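Local structure of glycosyl hydrolase family 88 (Pedobacter heparinus, 3WIW) at residues Arg66-Pro69 against Pro70-Thr74; Phe189-Pro192 against Glu193-Asp196; Lys338-Ser342 against Asp343-Ala347. The protein is an alpha6/alpha6-barrel unsaturated glucuronyl hydrolase specific for heparin, probably cleaving the unsaturated uronic acid from the end of heparin fragments. All blocks are in the same frame, centred on the assembly; numbering follows the deposited sequence. Where two conformers were deposited one is given.

Interaction 1: Arg66-Pro69 against Pro70-Thr74; sequences RLAP and PRDWT
Ala-68 and Asp-72 point their beta carbons at each other across a tight turn, with CB of Ala-68 3.5 Å from CG of Asp-72 and OG1 of Thr-74 touching the same methyl. A side chain as short as alanine suits this place, since the carboxylate lies directly against it. The turn is type I, running from Pro-69 to Asp-72, and is closed by Asp-72 N donating to Pro-69 O at 2.9 Å; Pro-70, with phi fixed by its ring, suits the second position. CG of Asp-72 lies anti to the backbone N, beside the carbonyl carbon (chi1 -177°), which puts the carboxylate against the Ala-68 methyl with OD1 within reach of Thr-74. OD1 of Asp-72 accepts Thr-74 N at 2.8 Å on its anti lone pair, forming an Asx turn, while Thr-74 OG1 donates to Asp-72 OD1 at 2.7 Å from above the carboxylate plane. OD2 faces Arg-66 through water. One water joins it to Arg-66 NE and Leu-67 O, a second to Arg-66 NH1, and both waters lie in plane at the guanidinium edge. Asp-72 OD2 also forms a salt bridge with Arg-57 NH1 of strand 55-59. An asparagine here would probably weaken the hold on both waters and leave Arg-57 without its carboxylate mate. In one of its two conformers, Arg-71 lays a guanidinium face over Pro-69, CZ being 3.6 Å from Pro-69 CG. Thr-74 bonds to Asn-375 and Trp-73 meets Phe-119 edge-to-face, with the side chain of Thr-74 about 8 Å from that of Asp-116, the predicted nucleophile. The turn ends strand 65-68, which pairs antiparallel with strand 55-59, and leads toward helix 77-89.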
loop_
_atom_site.group_PDB
_atom_site.type_symbol
_atom_site.label_atom_id
_atom_site.label_comp_id
_atom_site.label_asym_id
_atom_site.label_seq_id
_atom_site.Cartn_x
_atom_site.Cartn_y
_atom_site.Cartn_z
ATOM N N ARG A 66 -15.621 11.342 1.895
ATOM C CA ARG A 66 -15.051 11.117 3.223
ATOM C C ARG A 66 -13.636 11.650 3.224
ATOM O O ARG A 66 -12.840 11.306 2.349
ATOM C CB ARG A 66 -15.042 9.632 3.573
ATOM C CG ARG A 66 -14.392 9.336 4.901
ATOM C CD ARG A 66 -14.555 7.881 5.295
ATOM N NE ARG A 66 -13.822 7.597 6.525
ATOM C CZ ARG A 66 -13.866 6.439 7.170
ATOM N NH1 ARG A 66 -13.162 6.272 8.278
ATOM N NH2 ARG A 66 -14.633 5.462 6.718
ATOM N N LEU A 67 -13.325 12.487 4.210
ATOM C CA LEU A 67 -12.016 13.126 4.321
ATOM C C LEU A 67 -11.164 12.488 5.423
ATOM O O LEU A 67 -11.697 11.958 6.412
ATOM C CB LEU A 67 -12.169 14.640 4.590
ATOM C CG LEU A 67 -13.002 15.410 3.561
ATOM C CD1 LEU A 67 -13.242 16.830 4.013
ATOM C CD2 LEU A 67 -12.302 15.369 2.207
ATOM N N ALA A 68 -9.845 12.554 5.244
ATOM C CA ALA A 68 -8.874 11.946 6.146
ATOM C C ALA A 68 -8.038 13.053 6.796
ATOM O O ALA A 68 -7.095 13.566 6.193
ATOM C CB ALA A 68 -7.976 11.005 5.375
ATOM N N PRO A 69 -8.372 13.432 8.034
ATOM C CA PRO A 69 -7.523 14.368 8.788
ATOM C C PRO A 69 -6.183 13.697 9.183
ATOM O O PRO A 69 -5.961 12.517 8.904
ATOM C CB PRO A 69 -8.383 14.686 10.024
ATOM C CG PRO A 69 -9.162 13.423 10.238
ATOM C CD PRO A 69 -9.490 12.909 8.848
ATOM N N PRO A 70 -5.286 14.436 9.855
ATOM C CA PRO A 70 -3.938 13.884 10.068
ATOM C C PRO A 70 -3.874 12.612 10.908
ATOM O O PRO A 70 -2.920 11.858 10.771
ATOM C CB PRO A 70 -3.191 15.044 10.732
ATOM C CG PRO A 70 -3.890 16.284 10.167
ATOM C CD PRO A 70 -5.341 15.885 10.155
ATOM N N ARG A 71 -4.884 12.377 11.744
ATOM C CA ARG A 71 -4.954 11.163 12.558
ATOM C C ARG A 71 -5.366 9.915 11.772
ATOM O O ARG A 71 -5.203 8.789 12.243
ATOM C CB ARG A 71 -5.950 11.363 13.699
ATOM C CG ARG A 71 -7.386 11.437 13.223
ATOM C CD ARG A 71 -8.367 11.402 14.373
ATOM N NE ARG A 71 -9.728 11.600 13.892
ATOM C CZ ARG A 71 -10.266 12.791 13.651
ATOM N NH1 ARG A 71 -11.514 12.879 13.213
ATOM N NH2 ARG A 71 -9.556 13.894 13.846
ATOM N N ASP A 72 -5.917 10.115 10.583
ATOM C CA ASP A 72 -6.478 9.011 9.783
ATOM C C ASP A 72 -5.358 8.227 9.104
ATOM O O ASP A 72 -4.474 8.815 8.472
ATOM C CB ASP A 72 -7.437 9.621 8.755
ATOM C CG ASP A 72 -8.153 8.603 7.896
ATOM O OD1 ASP A 72 -7.503 7.945 7.075
ATOM O OD2 ASP A 72 -9.399 8.546 7.965
ATOM N N TRP A 73 -5.410 6.898 9.170
ATOM C CA TRP A 73 -4.311 6.090 8.644
ATOM C C TRP A 73 -4.066 6.252 7.143
ATOM O O TRP A 73 -2.975 5.915 6.650
ATOM C CB TRP A 73 -4.515 4.614 8.968
ATOM C CG TRP A 73 -5.485 3.869 8.066
ATOM C CD1 TRP A 73 -6.834 3.754 8.230
ATOM C CD2 TRP A 73 -5.151 3.097 6.900
ATOM N NE1 TRP A 73 -7.366 2.940 7.233
ATOM C CE2 TRP A 73 -6.349 2.527 6.408
ATOM C CE3 TRP A 73 -3.948 2.824 6.234
ATOM C CZ2 TRP A 73 -6.385 1.709 5.267
ATOM C CZ3 TRP A 73 -3.977 2.015 5.106
ATOM C CH2 TRP A 73 -5.194 1.467 4.627
ATOM N N THR A 74 -5.069 6.743 6.410
ATOM C CA THR A 74 -4.940 6.898 4.976
ATOM C C THR A 74 -4.504 8.302 4.588
ATOM O O THR A 74 -4.399 8.583 3.408
ATOM C CB THR A 74 -6.277 6.620 4.222
ATOM O OG1 THR A 74 -7.168 7.733 4.409
ATOM C CG2 THR A 74 -6.942 5.316 4.689
HETATM O O HOH W 1 -11.941 9.499 7.494
HETATM O O HOH W 2 -11.100 7.855 9.898
#

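Interaction 2: Phe189-Pro192 against Glu193-Asp196; sequences FNKP and EWFD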
loop_
_atom_site.group_PDB
_atom_site.type_symbol
_atom_site.label_atom_id
_atom_site.label_comp_id
_atom_site.label_asym_id
_atom_site.label_seq_id
_atom_site.Cartn_x
_atom_site.Cartn_y
_atom_site.Cartn_z
ATOM N N PHE A 189 19.676 7.578 8.814
ATOM C CA PHE A 189 20.051 8.158 10.105
ATOM C C PHE A 189 21.088 7.352 10.876
ATOM O O PHE A 189 21.361 7.644 12.058
ATOM C CB PHE A 189 18.794 8.408 10.958
ATOM C CG PHE A 189 17.800 9.318 10.289
ATOM C CD1 PHE A 189 18.086 10.670 10.130
ATOM C CD2 PHE A 189 16.611 8.819 9.769
ATOM C CE1 PHE A 189 17.195 11.512 9.489
ATOM C CE2 PHE A 189 15.704 9.664 9.126
ATOM C CZ PHE A 189 16.008 11.017 8.980
ATOM N N ASN A 190 21.664 6.346 10.223
ATOM C CA ASN A 190 22.714 5.546 10.855
ATOM C C ASN A 190 22.216 4.912 12.156
ATOM O O ASN A 190 22.840 5.035 13.222
ATOM C CB ASN A 190 23.978 6.386 11.071
ATOM C CG ASN A 190 24.564 6.885 9.765
ATOM O OD1 ASN A 190 24.695 6.127 8.806
ATOM N ND2 ASN A 190 24.888 8.169 9.710
ATOM N N LYS A 191 21.076 4.235 12.036
ATOM C CA LYS A 191 20.408 3.595 13.165
ATOM C C LYS A 191 20.198 2.133 12.800
ATOM O O LYS A 191 19.094 1.741 12.410
ATOM C CB LYS A 191 19.045 4.253 13.396
ATOM C CG LYS A 191 19.117 5.639 14.004
ATOM C CD LYS A 191 19.542 5.534 15.445
ATOM C CE LYS A 191 19.056 6.703 16.259
ATOM N NZ LYS A 191 19.674 6.610 17.592
ATOM N N PRO A 192 21.266 1.328 12.874
ATOM C CA PRO A 192 21.162 -0.086 12.500
ATOM C C PRO A 192 20.069 -0.830 13.274
ATOM O O PRO A 192 19.459 -1.715 12.690
ATOM C CB PRO A 192 22.560 -0.656 12.788
ATOM C CG PRO A 192 23.260 0.385 13.581
ATOM C CD PRO A 192 22.621 1.699 13.315
ATOM N N GLU A 193 19.774 -0.464 14.520
ATOM C CA GLU A 193 18.714 -1.178 15.233
ATOM C C GLU A 193 17.345 -0.926 14.628
ATOM O O GLU A 193 16.474 -1.799 14.688
ATOM C CB GLU A 193 18.713 -0.885 16.739
ATOM C CG GLU A 193 19.909 -1.517 17.515
ATOM C CD GLU A 193 19.659 -1.672 19.011
ATOM O OE1 GLU A 193 20.181 -0.836 19.730
ATOM O OE2 GLU A 193 18.963 -2.613 19.471
ATOM N N TRP A 194 17.154 0.226 13.988
ATOM C CA TRP A 194 15.885 0.485 13.288
ATOM C C TRP A 194 15.756 -0.447 12.095
ATOM O O TRP A 194 14.703 -1.053 11.869
ATOM C CB TRP A 194 15.791 1.931 12.800
ATOM C CG TRP A 194 15.681 2.987 13.886
ATOM C CD1 TRP A 194 15.654 2.789 15.245
ATOM C CD2 TRP A 194 15.596 4.404 13.684
ATOM N NE1 TRP A 194 15.558 4.007 15.898
ATOM C CE2 TRP A 194 15.508 5.011 14.961
ATOM C CE3 TRP A 194 15.573 5.220 12.547
ATOM C CZ2 TRP A 194 15.411 6.402 15.131
ATOM C CZ3 TRP A 194 15.489 6.602 12.713
ATOM C CH2 TRP A 194 15.400 7.182 13.991
ATOM N N PHE A 195 16.822 -0.530 11.302
ATOM C CA PHE A 195 16.835 -1.396 10.129
ATOM C C PHE A 195 16.652 -2.854 10.556
ATOM O O PHE A 195 15.825 -3.576 9.976
ATOM C CB PHE A 195 18.154 -1.191 9.370
ATOM C CG PHE A 195 18.282 -2.018 8.130
ATOM C CD1 PHE A 195 18.724 -3.333 8.189
ATOM C CD2 PHE A 195 17.947 -1.478 6.893
ATOM C CE1 PHE A 195 18.836 -4.100 7.032
ATOM C CE2 PHE A 195 18.049 -2.233 5.741
ATOM C CZ PHE A 195 18.492 -3.544 5.809
ATOM N N ASP A 196 17.398 -3.276 11.576
ATOM C CA ASP A 196 17.342 -4.651 12.057
ATOM C C ASP A 196 15.966 -4.990 12.619
ATOM O O ASP A 196 15.487 -6.116 12.452
ATOM C CB ASP A 196 18.419 -4.915 13.122
ATOM C CG ASP A 196 19.841 -4.748 12.587
ATOM O OD1 ASP A 196 20.046 -4.769 11.354
ATOM O OD2 ASP A 196 20.762 -4.607 13.421
#
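Lys-191 lies across one face of the Trp-194 indole with its aliphatic chain. CG of Lys-191 sits 3.6 Å from the centroid of the six-membered ring, only 6° off the ring normal, a CH-pi contact over the middle of the face. On one side of it CB of Lys-191 approaches CD2 of Trp-194 at 3.5 Å, and farther out CE of Lys-191 touches CZ2 of Trp-194 at 3.8 Å. A bend at chi2 (-71°) keeps the methylenes following the ring, while NZ turns off beyond the indole. Phe-189 comes to the indole from another direction: its CD2 lies at the ring edge, near the indole plane, 3.9 Å from CZ3 of Trp-194. The start of helix 192-208 fixes Lys-191 and Trp-194, while Phe-189 is set by the end of helix 175-188. Lys-191 is the N-cap residue, and its O accepts from Trp-194 N at 2.9 Å. Pro-192, having no N-H to donate, suits the first turn, and its O takes Asp-196 N at 2.8 Å. Farther out, Trp-194 packs on Tyr-149 and Ala-145 of helix 138-150, where Phe-189 also rests, and Phe-195 receives Lys-187 in a cation-pi contact. Lysine thus suits this contact in two ways: its methylenes cover one face of the buried indole, and its exposed ammonium is probably solvated.

Interaction 3: Lys338-Ser342 against Asp343-Ala347; sequences KTLSS and DEYLA
Ser-342 O is gripped by two backbone donors, Tyr-345 N at 3.0 Å and Leu-346 N at 2.8 Å, so the chain leaving helix 327-340 makes one more tight turn. Ser-342 also ties back to the helix: its OG donates to Thr-339 O at 2.7 Å, in the carbonyl plane on a lone pair, and its own N bonds to that same oxygen. The small hydroxyl reaches there because chi1 of 75° places it between the backbone N and the carbonyl carbon. The Tyr-345 ring lies alongside Thr-339, pointing the same way, with Thr-339 CG2 3.8 Å from Tyr-345 CE2. Leu-340 CD2 approaches Tyr-345 CD1 at 4.0 Å, the two side chains slanting past each other. A large flat residue suits this place, for Tyr-345 also meets His-359 edge-to-face and touches Ala-306. Leu-346 lays CD2 3.6 Å from Ser-341 O and packs on Tyr-381. Thr-339 OG1 is taken by Asp-287 O. This is a helix C-terminus whose Thr-339 carbonyl takes both the N-H and the hydroxyl of Ser-342, with Tyr-345 packing beside it, and it joins helix 327-340 to the following loop of this helical barrel.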
loop_
_atom_site.group_PDB
_atom_site.type_symbol
_atom_site.label_atom_id
_atom_site.label_comp_id
_atom_site.label_asym_id
_atom_site.label_seq_id
_atom_site.Cartn_x
_atom_site.Cartn_y
_atom_site.Cartn_z
ATOM N N LYS A 338 -3.925 -3.081 -17.443
ATOM C CA LYS A 338 -4.828 -2.844 -18.554
ATOM C C LYS A 338 -6.284 -2.863 -18.088
ATOM O O LYS A 338 -7.077 -2.039 -18.534
ATOM C CB LYS A 338 -4.571 -3.837 -19.670
ATOM C CG LYS A 338 -3.311 -3.497 -20.439
ATOM C CD LYS A 338 -2.919 -4.588 -21.423
ATOM C CE LYS A 338 -1.764 -4.126 -22.286
ATOM N NZ LYS A 338 -1.366 -5.144 -23.285
ATOM N N THR A 339 -6.645 -3.779 -17.191
ATOM C CA THR A 339 -8.001 -3.797 -16.633
ATOM C C THR A 339 -8.296 -2.557 -15.781
ATOM O O THR A 339 -9.361 -1.927 -15.920
ATOM C CB THR A 339 -8.266 -5.088 -15.819
ATOM O OG1 THR A 339 -8.115 -6.234 -16.669
ATOM C CG2 THR A 339 -9.688 -5.091 -15.247
ATOM N N LEU A 340 -7.367 -2.204 -14.899
ATOM C CA LEU A 340 -7.546 -1.029 -14.055
ATOM C C LEU A 340 -7.646 0.260 -14.856
ATOM O O LEU A 340 -8.272 1.215 -14.401
ATOM C CB LEU A 340 -6.427 -0.912 -13.014
ATOM C CG LEU A 340 -6.480 -1.958 -11.903
ATOM C CD1 LEU A 340 -5.320 -1.659 -10.974
ATOM C CD2 LEU A 340 -7.790 -1.927 -11.097
ATOM N N SER A 341 -7.042 0.277 -16.048
ATOM C CA SER A 341 -7.013 1.458 -16.905
ATOM C C SER A 341 -8.187 1.526 -17.881
ATOM O O SER A 341 -8.310 2.496 -18.635
ATOM C CB SER A 341 -5.700 1.517 -17.693
ATOM O OG SER A 341 -4.587 1.505 -16.822
ATOM N N SER A 342 -9.032 0.494 -17.879
ATOM C CA SER A 342 -10.200 0.439 -18.750
ATOM C C SER A 342 -11.339 1.292 -18.179
ATOM O O SER A 342 -11.314 1.702 -17.028
ATOM C CB SER A 342 -10.651 -1.017 -18.930
ATOM O OG SER A 342 -11.302 -1.516 -17.785
ATOM N N ASP A 343 -12.365 1.526 -18.989
ATOM C CA ASP A 343 -13.518 2.315 -18.576
ATOM C C ASP A 343 -14.159 1.812 -17.296
ATOM O O ASP A 343 -14.659 2.598 -16.510
ATOM C CB ASP A 343 -14.572 2.275 -19.707
ATOM C CG ASP A 343 -15.909 2.925 -19.317
ATOM O OD1 ASP A 343 -16.819 2.240 -18.772
ATOM O OD2 ASP A 343 -16.047 4.145 -19.541
ATOM N N GLU A 344 -14.131 0.498 -17.094
ATOM C CA GLU A 344 -14.759 -0.124 -15.942
ATOM C C GLU A 344 -14.131 0.348 -14.634
ATOM O O GLU A 344 -14.842 0.513 -13.640
ATOM C CB GLU A 344 -14.595 -1.634 -16.048
ATOM C CG GLU A 344 -15.270 -2.413 -14.933
ATOM C CD GLU A 344 -15.072 -3.922 -15.078
ATOM O OE1 GLU A 344 -14.346 -4.365 -16.001
ATOM O OE2 GLU A 344 -15.634 -4.678 -14.259
ATOM N N TYR A 345 -12.809 0.577 -14.628
ATOM C CA TYR A 345 -12.070 0.932 -13.408
ATOM C C TYR A 345 -11.516 2.351 -13.334
ATOM O O TYR A 345 -11.328 2.886 -12.244
ATOM C CB TYR A 345 -10.954 -0.086 -13.130
ATOM C CG TYR A 345 -11.502 -1.387 -12.616
ATOM C CD1 TYR A 345 -11.731 -1.578 -11.260
ATOM C CD2 TYR A 345 -11.833 -2.409 -13.483
ATOM C CE1 TYR A 345 -12.251 -2.763 -10.770
ATOM C CE2 TYR A 345 -12.359 -3.615 -13.006
ATOM C CZ TYR A 345 -12.586 -3.771 -11.651
ATOM O OH TYR A 345 -13.113 -4.934 -11.143
ATOM N N LEU A 346 -11.247 2.953 -14.485
ATOM C CA LEU A 346 -10.594 4.255 -14.508
ATOM C C LEU A 346 -11.634 5.353 -14.684
ATOM O O LEU A 346 -12.354 5.389 -15.695
ATOM C CB LEU A 346 -9.571 4.315 -15.648
ATOM C CG LEU A 346 -8.805 5.624 -15.796
ATOM C CD1 LEU A 346 -7.786 5.741 -14.666
ATOM C CD2 LEU A 346 -8.109 5.703 -17.111
ATOM N N ALA A 347 -11.733 6.244 -13.706
ATOM C CA ALA A 347 -12.683 7.360 -13.789
ATOM C C ALA A 347 -12.459 8.235 -15.016
ATOM O O ALA A 347 -11.320 8.457 -15.444
ATOM C CB ALA A 347 -12.543 8.215 -12.549
#

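All three contacts are local turns at the ends of regular elements, but each differs in place and chemistry. Interaction 1 follows a strand and is the most polar, a water-linked charge network round a carboxylate, partly buried near the predicted catalytic region. Interaction 2, at a helix start on the surface, is marked by a lysine hydrocarbon chain over an aromatic face. Interaction 3, at a helix end, mixes backbone and hydroxyl bonds with apolar packing and is partly buried. They share no element and do not touch: the centres of interactions 2 and 3 stand 41 Å apart on opposite sides of the chain's centre, while those of interactions 1 and 3 are 26 Å apart.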